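Long-range contact in aldehyde dehydrogenase (Anabaena variabilis, PDB 4H7N), which probably oxidises aldehydes to carboxylic acids with NAD+ as the electron acceptor, as other members of the aldehyde dehydrogenase family do: residues Thr262-Leu267 with Gly306-Glu311. Residues are numbered along the deposited sequence; the frame is centred on the assembly and turned at random.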
ATOM      1  N   THR A 262      25.352   5.354 -18.842  1.00 25.97           N
ATOM      2  CA  THR A 262      26.524   5.757 -18.011  1.00 25.80           C
ATOM      3  C   THR A 262      26.326   5.336 -16.534  1.00 24.53           C
ATOM      4  O   THR A 262      26.863   5.954 -15.601  1.00 22.74           O
ATOM      5  CB  THR A 262      26.809   7.257 -18.121  1.00 27.43           C
ATOM      6  OG1 THR A 262      26.777   7.655 -19.503  1.00 28.24           O
ATOM      7  CG2 THR A 262      28.194   7.603 -17.604  1.00 29.28           C
ATOM      8  N   GLY A 263      25.553   4.277 -16.341  1.00 25.41           N
ATOM      9  CA  GLY A 263      25.331   3.761 -14.986  1.00 24.32           C
ATOM     10  C   GLY A 263      24.342   4.535 -14.146  1.00 23.28           C
ATOM     11  O   GLY A 263      24.169   4.226 -12.971  1.00 23.01           O
ATOM     12  N   GLN A 264      23.643   5.486 -14.765  1.00 23.11           N
ATOM     13  CA  GLN A 264      22.719   6.386 -14.086  1.00 23.48           C
ATOM     14  C   GLN A 264      21.335   5.745 -14.101  1.00 23.99           C
ATOM     15  O   GLN A 264      20.479   6.091 -14.904  1.00 21.03           O
ATOM     16  CB  GLN A 264      22.701   7.768 -14.783  1.00 23.85           C
ATOM     17  CG  GLN A 264      24.073   8.418 -14.792  1.00 25.41           C
ATOM     18  CD  GLN A 264      24.154   9.622 -15.702  1.00 27.06           C
ATOM     19  OE1 GLN A 264      24.309  10.753 -15.230  1.00 26.04           O
ATOM     20  NE2 GLN A 264      24.060   9.391 -17.033  1.00 28.53           N
ATOM     21  N   SER A 265      21.131   4.805 -13.171  1.00 23.40           N
ATOM     22  CA  SER A 265      19.951   3.999 -13.147  1.00 23.92           C
ATOM     23  C   SER A 265      19.881   3.295 -11.804  1.00 27.20           C
ATOM     24  O   SER A 265      20.882   2.724 -11.339  1.00 25.10           O
ATOM     25  CB  SER A 265      19.960   2.972 -14.243  1.00 23.54           C
ATOM     26  OG  SER A 265      18.853   2.155 -14.201  1.00 23.58           O
ATOM     27  N   CYS A 266      18.659   3.270 -11.256  1.00 29.24           N
ATOM     28  CA  CYS A 266      18.307   2.466 -10.051  1.00 32.43           C
ATOM     29  C   CYS A 266      18.684   0.984 -10.259  1.00 28.51           C
ATOM     30  O   CYS A 266      19.049   0.301  -9.311  1.00 28.10           O
ATOM     31  CB  CYS A 266      16.776   2.595  -9.766  1.00 34.51           C
ATOM     32  SG  CYS A 266      16.374   4.279  -9.235  1.00 54.52           S
ATOM     33  N   LEU A 267      18.603   0.539 -11.511  1.00 27.16           N
ATOM     34  CA  LEU A 267      18.769  -0.882 -11.934  1.00 27.97           C
ATOM     35  C   LEU A 267      20.150  -1.231 -12.439  1.00 24.88           C
ATOM     36  O   LEU A 267      20.392  -2.330 -12.961  1.00 23.14           O
ATOM     37  CB  LEU A 267      17.796  -1.195 -13.100  1.00 31.82           C
ATOM     38  CG  LEU A 267      16.371  -0.811 -12.794  1.00 35.85           C
ATOM     39  CD1 LEU A 267      15.488  -0.934 -14.027  1.00 39.51           C
ATOM     40  CD2 LEU A 267      15.870  -1.641 -11.648  1.00 37.19           C
ATOM     41  N   GLY A 306      27.062   8.511 -22.757  1.00 28.39           N
ATOM     42  CA  GLY A 306      26.794   9.937 -22.547  1.00 29.20           C
ATOM     43  C   GLY A 306      27.464  10.523 -21.306  1.00 27.64           C
ATOM     44  O   GLY A 306      28.078   9.805 -20.530  1.00 28.25           O
ATOM     45  N   PRO A 307      27.283  11.817 -21.092  1.00 27.71           N
ATOM     46  CA  PRO A 307      27.839  12.478 -19.952  1.00 28.15           C
ATOM     47  C   PRO A 307      27.104  12.155 -18.672  1.00 27.92           C
ATOM     48  O   PRO A 307      25.943  11.712 -18.704  1.00 25.99           O
ATOM     49  CB  PRO A 307      27.655  13.954 -20.287  1.00 28.57           C
ATOM     50  CG  PRO A 307      26.438  14.003 -21.129  1.00 29.46           C
ATOM     51  CD  PRO A 307      26.475  12.735 -21.922  1.00 29.28           C
ATOM     52  N   ILE A 308      27.742  12.469 -17.557  1.00 26.63           N
ATOM     53  CA  ILE A 308      27.058  12.468 -16.285  1.00 26.40           C
ATOM     54  C   ILE A 308      26.165  13.680 -16.282  1.00 28.29           C
ATOM     55  O   ILE A 308      26.649  14.790 -16.383  1.00 27.44           O
ATOM     56  CB  ILE A 308      28.059  12.556 -15.159  1.00 29.08           C
ATOM     57  CG1 ILE A 308      28.999  11.348 -15.255  1.00 29.80           C
ATOM     58  CG2 ILE A 308      27.359  12.624 -13.815  1.00 28.72           C
ATOM     59  CD1 ILE A 308      30.313  11.609 -14.576  1.00 34.87           C
ATOM     60  N   ILE A 309      24.857  13.455 -16.152  1.00 27.21           N
ATOM     61  CA  ILE A 309      23.854  14.471 -16.412  1.00 28.00           C
ATOM     62  C   ILE A 309      23.831  15.539 -15.329  1.00 29.62           C
ATOM     63  O   ILE A 309      23.758  16.717 -15.608  1.00 32.08           O
ATOM     64  CB  ILE A 309      22.482  13.796 -16.546  1.00 26.21           C
ATOM     65  CG1 ILE A 309      22.420  13.010 -17.843  1.00 26.42           C
ATOM     66  CG2 ILE A 309      21.364  14.813 -16.512  1.00 27.61           C
ATOM     67  CD1 ILE A 309      21.219  12.108 -17.898  1.00 25.76           C
ATOM     68  N   ALA A 310      23.910  15.120 -14.079  1.00 29.91           N
ATOM     69  CA  ALA A 310      23.828  16.075 -12.971  1.00 29.56           C
ATOM     70  C   ALA A 310      25.203  16.340 -12.399  1.00 30.41           C
ATOM     71  O   ALA A 310      25.938  15.398 -12.118  1.00 29.37           O
ATOM     72  CB  ALA A 310      22.878  15.539 -11.905  1.00 28.60           C
ATOM     73  N   GLU A 311      25.565  17.606 -12.191  1.00 31.69           N
ATOM     74  CA  GLU A 311      26.878  17.902 -11.582  1.00 33.31           C
ATOM     75  C   GLU A 311      27.089  17.268 -10.222  1.00 33.48           C
ATOM     76  O   GLU A 311      28.207  16.843  -9.905  1.00 33.17           O
ATOM     77  CB  GLU A 311      27.114  19.401 -11.354  1.00 35.93           C
ATOM     78  CG  GLU A 311      27.583  20.123 -12.560  1.00 40.95           C
ATOM     79  CD  GLU A 311      28.441  21.333 -12.211  1.00 40.68           C
ATOM     80  OE1 GLU A 311      27.906  22.254 -11.621  1.00 41.92           O
ATOM     81  OE2 GLU A 311      29.642  21.323 -12.529  1.00 42.24           O
TER
HETATM   82  O   HOH W   1      24.517   7.854 -21.058  1.00 42.07           O
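Gln264 reaches the backbone of Pro307 and Ile309 with both ends of its amide. Gln264 OE1 accepts from Ile309 N at 2.9 Å. The bond is nearly straight (169°) and lies in the plane of the amide carbonyl, on a lone pair. Gln264 NE2 donates to Pro307 O in a weak, bent bond of 3.4 Å. The Gln264 chain is extended beyond CG (chi2 168°), which carries the amide across to the other loop. Gln264 OE1 also lies 3.4 Å from Ile308 CA, and Ile309 CD1 lies 4.0 Å from Gln264 NE2.

Thr262 grips the other loop at Gly306, upstream of the two Gln264 bonds. Thr262 OG1 donates to Gly306 O at 2.7 Å, from above the carbonyl plane. A water donates to OG1 and accepts weakly from Gly306 N.

The contact joins the loop between helix 247-259 and strand 269-275 to the one leading into helix 311-326. The side chain of Ile308 packs on that helix, touching Ala314 and Ile317. Asn137 and Asn261 both donate to Gln264 O.

All six touching residues are buried. The Gln264 and Thr262 side chains supply partners for three buried backbone groups, Gly306 O, Ile309 N and, weakly, Pro307 O. The pair of Gln264 bonds, one good and one weak, is consistent with a set orientation of its amide.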